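Side-chain contacts in nucleoporin NUP145N (Chaetomium thermophilum, PDB 5HB6), which probably serves as a structural component of the nuclear pore complex, this chain being the autoproteolytic domain of the protein: residues His108-Arg111 against Leu112-Ile115; Leu50-Leu53 against Phe54-Val58; Thr9-Asp12 against Ile13-Met16; Ser122-Pro125 against Glu126-Val129. The protein carries 1 engineered substitution. All coordinates share one frame; numbering follows the deposited sequence.

Contact 1: His108-Arg111 against Leu112-Ile115; sequences HIER and LKSI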
# COMPACT_ATOMS: atom_id res chain seq x y z
N HIS A 108 16.61 9.18 12.11
CA HIS A 108 15.34 9.14 11.38
C HIS A 108 15.02 7.71 10.96
O HIS A 108 13.90 7.21 11.16
CB HIS A 108 15.45 10.02 10.14
CG HIS A 108 14.30 9.89 9.19
ND1 HIS A 108 13.02 10.30 9.51
CD2 HIS A 108 14.25 9.44 7.91
CE1 HIS A 108 12.23 10.08 8.47
NE2 HIS A 108 12.95 9.56 7.49
N ILE A 109 16.02 7.03 10.40
CA ILE A 109 15.81 5.65 9.97
C ILE A 109 15.47 4.77 11.17
O ILE A 109 14.56 3.94 11.11
CB ILE A 109 17.03 5.14 9.19
CG1 ILE A 109 17.10 5.86 7.84
CG2 ILE A 109 16.94 3.63 8.96
CD1 ILE A 109 18.46 5.80 7.21
N GLU A 110 16.17 4.96 12.28
CA GLU A 110 15.86 4.18 13.47
C GLU A 110 14.45 4.46 13.99
O GLU A 110 13.74 3.55 14.42
CB GLU A 110 16.92 4.46 14.54
CG GLU A 110 18.32 3.91 14.16
CD GLU A 110 18.28 2.46 13.67
OE1 GLU A 110 18.51 2.21 12.45
OE2 GLU A 110 17.99 1.55 14.49
N ARG A 111 13.99 5.71 13.89
CA ARG A 111 12.63 6.00 14.34
C ARG A 111 11.59 5.42 13.37
O ARG A 111 10.52 4.98 13.80
CB ARG A 111 12.44 7.50 14.53
CG ARG A 111 13.29 8.05 15.70
CD ARG A 111 12.97 7.38 17.04
NE ARG A 111 11.67 7.77 17.57
CZ ARG A 111 10.97 7.07 18.46
NH1 ARG A 111 11.40 5.89 18.90
NH2 ARG A 111 9.81 7.54 18.91
N LEU A 112 11.88 5.41 12.06
CA LEU A 112 10.97 4.72 11.14
C LEU A 112 10.83 3.25 11.52
O LEU A 112 9.75 2.68 11.42
CB LEU A 112 11.46 4.83 9.71
CG LEU A 112 11.33 6.20 9.05
CD1 LEU A 112 11.90 6.12 7.64
CD2 LEU A 112 9.90 6.69 9.00
N LYS A 113 11.93 2.63 11.97
CA LYS A 113 11.86 1.22 12.34
C LYS A 113 10.92 0.99 13.51
O LYS A 113 10.37 -0.10 13.65
CB LYS A 113 13.26 0.66 12.62
CG LYS A 113 14.13 0.57 11.38
CD LYS A 113 15.55 0.12 11.69
CE LYS A 113 16.36 -0.06 10.42
NZ LYS A 113 17.78 -0.38 10.71
N SER A 114 10.72 2.01 14.35
CA SER A 114 9.92 1.86 15.56
C SER A 114 8.47 2.32 15.40
O SER A 114 7.72 2.30 16.38
CB SER A 114 10.62 2.59 16.70
OG SER A 114 11.84 1.92 17.00
N ILE A 115 8.03 2.71 14.21
CA ILE A 115 6.64 3.14 14.04
C ILE A 115 5.70 1.98 14.38
O ILE A 115 5.79 0.89 13.78
CB ILE A 115 6.39 3.68 12.62
CG1 ILE A 115 7.25 4.91 12.34
CG2 ILE A 115 4.91 4.02 12.41
CD1 ILE A 115 6.98 6.11 13.25
O HOH W 1 14.53 1.38 16.02
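At the C-terminal end of helix 102-113, H108 and L112 sit one turn apart and pack against each other on the side facing the sheet. L112 lays its CG over one face of the imidazole as a CH-pi contact, 4.2 Å from the ring centroid and 20° off the normal. Its CD1 reaches the rim, 3.6 Å from H108 NE2. With CG anti to the backbone N (chi1 171°), the ring of H108 lies alongside the carbonyl side of its own residue, where the next turn of the helix meets it. Histidine suits the place because it offers a flat face to the leucine while NE2 hydrogen-bonds the backbone O of S92, and the ring also meets Y123 edge-to-face. L112 is buried, its branched end extending the apolar patch toward F120, Y123 and W130. The backbone beneath is helical: L112 N donates to H108 O at 2.9 Å, and K113 N to I109 O at 3.1 Å.

The outer side is polar. E110 bends at chi2 (-48°) while K113 stays extended, so the two chains run side by side and K113 NZ bonds the syn lone pair of E110 OE1 at 3.2 Å. This salt bridge joins long, flexible residues at the surface, and K113 CE touches I109 CG2. S114 N donates to R111 O at 3.0 Å from above the carbonyl plane, its bond to E110 O being weak. Serine, small and polar, suits this exit: a water that donates to E110 O at 2.8 Å also bonds S114 OG, 2.9 Å away.

Contact 2: Leu50-Leu53 against Phe54-Val58; sequences LDDL and FGTIV. With SO4 (sulfate ion), chain D.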
# COMPACT_ATOMS: atom_id res chain seq x y z
N LEU A 50 -14.06 -3.32 -9.46
CA LEU A 50 -12.80 -2.76 -9.92
C LEU A 50 -12.96 -1.38 -10.52
O LEU A 50 -11.97 -0.66 -10.67
CB LEU A 50 -12.16 -3.70 -10.94
CG LEU A 50 -11.82 -5.10 -10.46
CD1 LEU A 50 -11.51 -5.97 -11.66
CD2 LEU A 50 -10.63 -5.03 -9.53
N ASP A 51 -14.19 -0.99 -10.88
CA ASP A 51 -14.44 0.35 -11.38
C ASP A 51 -14.68 1.36 -10.27
O ASP A 51 -14.82 2.55 -10.55
CB ASP A 51 -15.65 0.34 -12.32
CG ASP A 51 -15.28 -0.06 -13.74
OD1 ASP A 51 -14.17 0.29 -14.19
OD2 ASP A 51 -16.11 -0.73 -14.40
N ASP A 52 -14.73 0.92 -9.02
CA ASP A 52 -14.92 1.82 -7.90
C ASP A 52 -14.01 1.36 -6.77
O ASP A 52 -14.44 1.11 -5.64
CB ASP A 52 -16.38 1.89 -7.47
CG ASP A 52 -16.64 3.05 -6.54
OD1 ASP A 52 -15.86 4.03 -6.59
OD2 ASP A 52 -17.62 2.99 -5.76
N LEU A 53 -12.73 1.24 -7.10
CA LEU A 53 -11.69 0.85 -6.17
C LEU A 53 -10.83 2.03 -5.77
O LEU A 53 -10.68 2.33 -4.58
CB LEU A 53 -10.83 -0.23 -6.83
CG LEU A 53 -9.90 -1.05 -5.94
CD1 LEU A 53 -9.68 -2.45 -6.54
CD2 LEU A 53 -8.58 -0.34 -5.77
N PHE A 54 -10.28 2.74 -6.76
CA PHE A 54 -9.38 3.86 -6.49
C PHE A 54 -10.13 4.94 -5.73
O PHE A 54 -11.18 5.41 -6.18
CB PHE A 54 -8.87 4.46 -7.80
CG PHE A 54 -8.11 3.50 -8.70
CD1 PHE A 54 -7.23 2.54 -8.20
CD2 PHE A 54 -8.27 3.61 -10.07
CE1 PHE A 54 -6.56 1.73 -9.07
CE2 PHE A 54 -7.58 2.81 -10.92
CZ PHE A 54 -6.72 1.86 -10.42
N GLY A 55 -9.56 5.38 -4.61
CA GLY A 55 -10.16 6.46 -3.86
C GLY A 55 -11.41 6.09 -3.09
O GLY A 55 -11.99 6.96 -2.43
N THR A 56 -11.81 4.82 -3.12
CA THR A 56 -13.04 4.35 -2.50
C THR A 56 -12.71 3.18 -1.57
O THR A 56 -13.08 3.20 -0.40
CB THR A 56 -14.02 3.93 -3.58
OG1 THR A 56 -14.38 5.08 -4.35
CG2 THR A 56 -15.27 3.34 -2.98
N ILE A 57 -12.06 2.15 -2.11
CA ILE A 57 -11.56 1.03 -1.32
C ILE A 57 -10.13 1.27 -0.87
O ILE A 57 -9.80 1.15 0.31
CB ILE A 57 -11.69 -0.29 -2.13
CG1 ILE A 57 -13.16 -0.63 -2.41
CG2 ILE A 57 -11.03 -1.44 -1.39
CD1 ILE A 57 -13.37 -1.90 -3.22
N VAL A 58 -9.26 1.61 -1.82
CA VAL A 58 -7.86 1.91 -1.55
C VAL A 58 -7.67 3.40 -1.80
O VAL A 58 -7.88 3.88 -2.92
CB VAL A 58 -6.91 1.06 -2.41
CG1 VAL A 58 -5.45 1.41 -2.10
CG2 VAL A 58 -7.19 -0.43 -2.22
S SO4 D . -15.86 -5.27 -12.17
O1 SO4 D . -15.29 -5.58 -10.86
O2 SO4 D . -15.39 -6.26 -13.14
O3 SO4 D . -15.47 -3.91 -12.55
O4 SO4 D . -17.31 -5.32 -12.10
O HOH W 2 -13.36 4.91 -7.79
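A type II beta turn, L53-T56, leads the chain into strand 58-61, and L53 O is its main acceptor. Three backbone bonds converge on that atom: T56 N at 3.1 Å closes the turn from above the carbonyl plane, I57 N approaches at 2.8 Å nearer the plane, and V58 N comes in at 3.2 Å. Glycine suits the third turn position because phi of G55 is positive (74°), and G55 N donates to V58 O.

Among side-chain bonds, T56 OG1 gives its hydrogen to D52 OD1 at 2.9 Å, meeting the carboxylate from above its plane while the side chains cross at about a right angle. D52 has CG anti to its backbone N (chi1 -166°), which swings the carboxylate over to the threonine. T56 CG2 rests against D52 O and D52 OD2. Replacing D52 by an alanine would probably leave T56 OG1 without its acceptor and set that hydroxyl free to turn. Farther back, L50 N donates almost straight to O1 of a sulfate at 2.9 Å.

The apolar contacts lie on the other side, where L53, in one of its two conformers, runs beside V58 with CD2 3.8 Å from V58 CG2, and also approaches the ring of F54. Branched and aromatic residues suit this partly buried surface: L53, F54 and V58 all rest on V29 of strand 28-31, and F54 also meets the ring of Y4. A water bridges the two halves, donating to D52 OD1 at 2.9 Å and to F54 O at 2.8 Å.

Contact 3: Thr9-Asp12 against Ile13-Met16; sequences TADD and IRAM. With SO4 (sulfate ion), chain D.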
# COMPACT_ATOMS: atom_id res chain seq x y z
N THR A 9 -3.98 -5.27 -14.31
CA THR A 9 -4.95 -4.23 -14.59
C THR A 9 -6.36 -4.76 -14.37
O THR A 9 -6.61 -5.97 -14.40
CB THR A 9 -4.83 -3.73 -16.03
OG1 THR A 9 -5.16 -4.79 -16.94
CG2 THR A 9 -3.43 -3.20 -16.31
N ALA A 10 -7.31 -3.82 -14.24
CA ALA A 10 -8.71 -4.22 -14.15
C ALA A 10 -9.12 -5.07 -15.34
O ALA A 10 -9.82 -6.09 -15.18
CB ALA A 10 -9.59 -2.98 -14.04
N ASP A 11 -8.65 -4.72 -16.54
CA ASP A 11 -8.97 -5.53 -17.73
C ASP A 11 -8.35 -6.92 -17.66
O ASP A 11 -8.99 -7.91 -18.05
CB ASP A 11 -8.53 -4.80 -19.00
CG ASP A 11 -9.48 -3.66 -19.40
OD1 ASP A 11 -10.64 -3.62 -18.93
OD2 ASP A 11 -9.07 -2.82 -20.23
N ASP A 12 -7.11 -7.02 -17.17
CA ASP A 12 -6.47 -8.32 -16.97
C ASP A 12 -7.32 -9.17 -16.03
O ASP A 12 -7.50 -10.37 -16.24
CB ASP A 12 -5.10 -8.17 -16.28
CG ASP A 12 -3.98 -7.56 -17.15
OD1 ASP A 12 -4.06 -7.63 -18.41
OD2 ASP A 12 -2.97 -7.06 -16.51
N ILE A 13 -7.79 -8.57 -14.94
CA ILE A 13 -8.52 -9.32 -13.92
C ILE A 13 -9.88 -9.75 -14.45
O ILE A 13 -10.33 -10.89 -14.22
CB ILE A 13 -8.63 -8.48 -12.64
CG1 ILE A 13 -7.23 -8.23 -12.06
CG2 ILE A 13 -9.52 -9.17 -11.62
CD1 ILE A 13 -7.19 -7.09 -11.08
N ARG A 14 -10.54 -8.88 -15.21
CA ARG A 14 -11.83 -9.23 -15.80
C ARG A 14 -11.70 -10.40 -16.77
O ARG A 14 -12.65 -11.17 -16.98
CB ARG A 14 -12.40 -8.01 -16.50
CG ARG A 14 -12.97 -6.99 -15.53
CD ARG A 14 -13.19 -5.63 -16.17
NE ARG A 14 -13.61 -4.66 -15.16
CZ ARG A 14 -13.27 -3.38 -15.17
NH1 ARG A 14 -12.53 -2.87 -16.14
NH2 ARG A 14 -13.70 -2.59 -14.20
N ALA A 15 -10.54 -10.53 -17.40
CA ALA A 15 -10.30 -11.61 -18.34
C ALA A 15 -9.91 -12.92 -17.67
O ALA A 15 -9.82 -13.94 -18.36
CB ALA A 15 -9.22 -11.19 -19.33
N MET A 16 -9.70 -12.92 -16.36
CA MET A 16 -9.38 -14.15 -15.65
C MET A 16 -10.64 -15.01 -15.53
O MET A 16 -11.76 -14.51 -15.52
CB MET A 16 -8.87 -13.83 -14.25
CG MET A 16 -7.53 -13.13 -14.26
SD MET A 16 -7.03 -12.74 -12.59
CE MET A 16 -5.48 -11.88 -12.87
S SO4 D . -15.86 -5.27 -12.17
O1 SO4 D . -15.29 -5.58 -10.86
O2 SO4 D . -15.39 -6.26 -13.14
O3 SO4 D . -15.47 -3.91 -12.55
O4 SO4 D . -17.31 -5.32 -12.10
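R14 starts with CG anti to its carbonyl carbon (chi1 -76°) and stays extended as far as NE, which carries its guanidinium back along the helix past A10 and D11. D11 starts the same way (chi1 -77°), bringing OD1 round to the arginine. A10, one turn earlier, sets its methyl over one face of the guanidinium, with CB 3.6 Å from R14 NH1. Alanine suits that spot, being small enough for the flat group to lie across it. D11 OD1 approaches at the edge, in plane, and forms a salt bridge with R14 NH1 whose hydrogen bond, at 3.5 Å, is weak, the carboxylate and guanidinium planes standing 56° apart.

Two other donors of R14 turn to a sulfate ion, probably from the crystallisation liquor: NE donates to O2 at 3.1 Å and NH2 to O3 at 2.8 Å. R14 NH2 also pairs with D51, while R21 and L50 complete the grip on the anion. Carboxylates and anion together would probably fix the rotation of the guanidinium.

I13 faces inward, where its branched apolar chain meets F27, L45 and L50. Its CG1 lies 3.3 Å from T9 O, the carbonyl that also accepts from I13 N at 2.9 Å. At the start of the helix, T9 OG1 accepts from D12 N at 3.0 Å, and T9 N donates to D12 OD2, also at 3.0 Å. Threonine and aspartate thus satisfy backbone N-H groups that the first turn leaves without helical acceptors, the reciprocal pairing of an N-terminal capping box on helix 10-14.

Contact 4: Ser122-Pro125 against Glu126-Val129; sequences SYDP and ETGV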
# COMPACT_ATOMS: atom_id res chain seq x y z
N SER A 122 12.38 -0.85 4.36
CA SER A 122 13.50 -0.07 3.87
C SER A 122 13.19 1.41 3.95
O SER A 122 12.03 1.84 4.03
CB SER A 122 13.81 -0.42 2.42
OG SER A 122 12.70 -0.12 1.60
N TYR A 123 14.26 2.20 3.88
CA TYR A 123 14.19 3.62 3.64
C TYR A 123 15.30 3.98 2.67
O TYR A 123 16.46 3.62 2.90
CB TYR A 123 14.33 4.44 4.93
CG TYR A 123 14.32 5.90 4.62
CD1 TYR A 123 13.15 6.53 4.29
CD2 TYR A 123 15.48 6.65 4.64
CE1 TYR A 123 13.13 7.89 3.95
CE2 TYR A 123 15.47 8.00 4.33
CZ TYR A 123 14.30 8.62 3.99
OH TYR A 123 14.21 9.95 3.64
N ASP A 124 14.95 4.65 1.57
CA ASP A 124 15.93 5.03 0.56
C ASP A 124 16.23 6.51 0.76
O ASP A 124 15.37 7.35 0.48
CB ASP A 124 15.37 4.78 -0.84
CG ASP A 124 16.36 5.10 -1.94
OD1 ASP A 124 17.15 6.05 -1.78
OD2 ASP A 124 16.33 4.40 -2.97
N PRO A 125 17.43 6.88 1.22
CA PRO A 125 17.69 8.29 1.53
C PRO A 125 17.70 9.20 0.31
O PRO A 125 17.47 10.40 0.47
CB PRO A 125 19.08 8.27 2.18
CG PRO A 125 19.30 6.85 2.59
CD PRO A 125 18.52 5.99 1.65
N GLU A 126 17.96 8.66 -0.88
CA GLU A 126 17.98 9.48 -2.09
C GLU A 126 16.57 9.82 -2.56
O GLU A 126 16.33 10.94 -3.01
CB GLU A 126 18.72 8.75 -3.20
CG GLU A 126 18.78 9.55 -4.48
CD GLU A 126 19.68 8.93 -5.52
OE1 GLU A 126 19.99 7.72 -5.41
OE2 GLU A 126 20.09 9.66 -6.46
N THR A 127 15.65 8.87 -2.48
CA THR A 127 14.31 9.05 -3.01
C THR A 127 13.28 9.42 -1.96
O THR A 127 12.18 9.85 -2.32
CB THR A 127 13.82 7.78 -3.71
OG1 THR A 127 13.65 6.75 -2.73
CG2 THR A 127 14.81 7.33 -4.76
N GLY A 128 13.59 9.24 -0.68
CA GLY A 128 12.65 9.55 0.36
C GLY A 128 11.56 8.52 0.55
O GLY A 128 10.57 8.80 1.24
N VAL A 129 11.70 7.33 -0.01
CA VAL A 129 10.67 6.30 0.06
C VAL A 129 10.91 5.45 1.30
O VAL A 129 11.97 4.83 1.48
CB VAL A 129 10.66 5.43 -1.19
CG1 VAL A 129 9.70 4.23 -1.04
CG2 VAL A 129 10.24 6.25 -2.39
O HOH W 3 12.60 2.25 0.38
O HOH W 4 13.00 4.30 -3.89
O HOH W 5 18.03 5.40 -5.18
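D124 folds its carboxylate onto E126 and T127 in an Asx turn, where the beta hairpin of strands 119-124 and 129-134 reverses. D124 OD1 accepts twice, from E126 N at 2.9 Å nearly along the C-O direction and from T127 N at 3.3 Å from above the carboxylate plane. A chi1 of -177° turns the carboxylate away from the D124 amide and across the loop. With a leucine in its place, the N-H groups of E126 and T127 are likely to lose this shared acceptor, leaving the loop less firmly held.

T127 crosses the aspartate at about a right angle, its OG1 3.2 Å from D124 CB. The backbone closes the loop: G128 N donates to D124 O at 2.8 Å, and D124 N to V129 O at 3.0 Å. P125 suits the turn because its ring fixes phi near the required value, and G128 because its phi is positive (77°).

Farther out, Y123 lays its ring beside the G128 and V129 backbone, with OH 3.7 Å from G128 CA. L105, I109 and L112 of helix 102-113 pack on this tyrosine and so position it. A water donates to D124 OD2 at 3.0 Å and to E126 OE1, also at 3.0 Å.

How the contacts relate
Contacts 1, 3 and 4 lie at the surface, while contact 2 is partly buried. They form two clusters on opposite sides of the chain's centre. In one, contacts 1 and 4 meet where helix 102-113 packs on strand 119-124, and L112 CD1 comes 3.6 Å from Y123 CD1. In the other, contacts 2 and 3 share a sulfate, and R14 NH2 salt-bridges D51 OD1 at 2.9 Å. Chemistry follows position: the two helix contacts pair an acid with a base on their outer side and keep one apolar residue inward, whereas the two turn contacts rely on a backbone carbonyl, an aspartate and a positive-phi glycine.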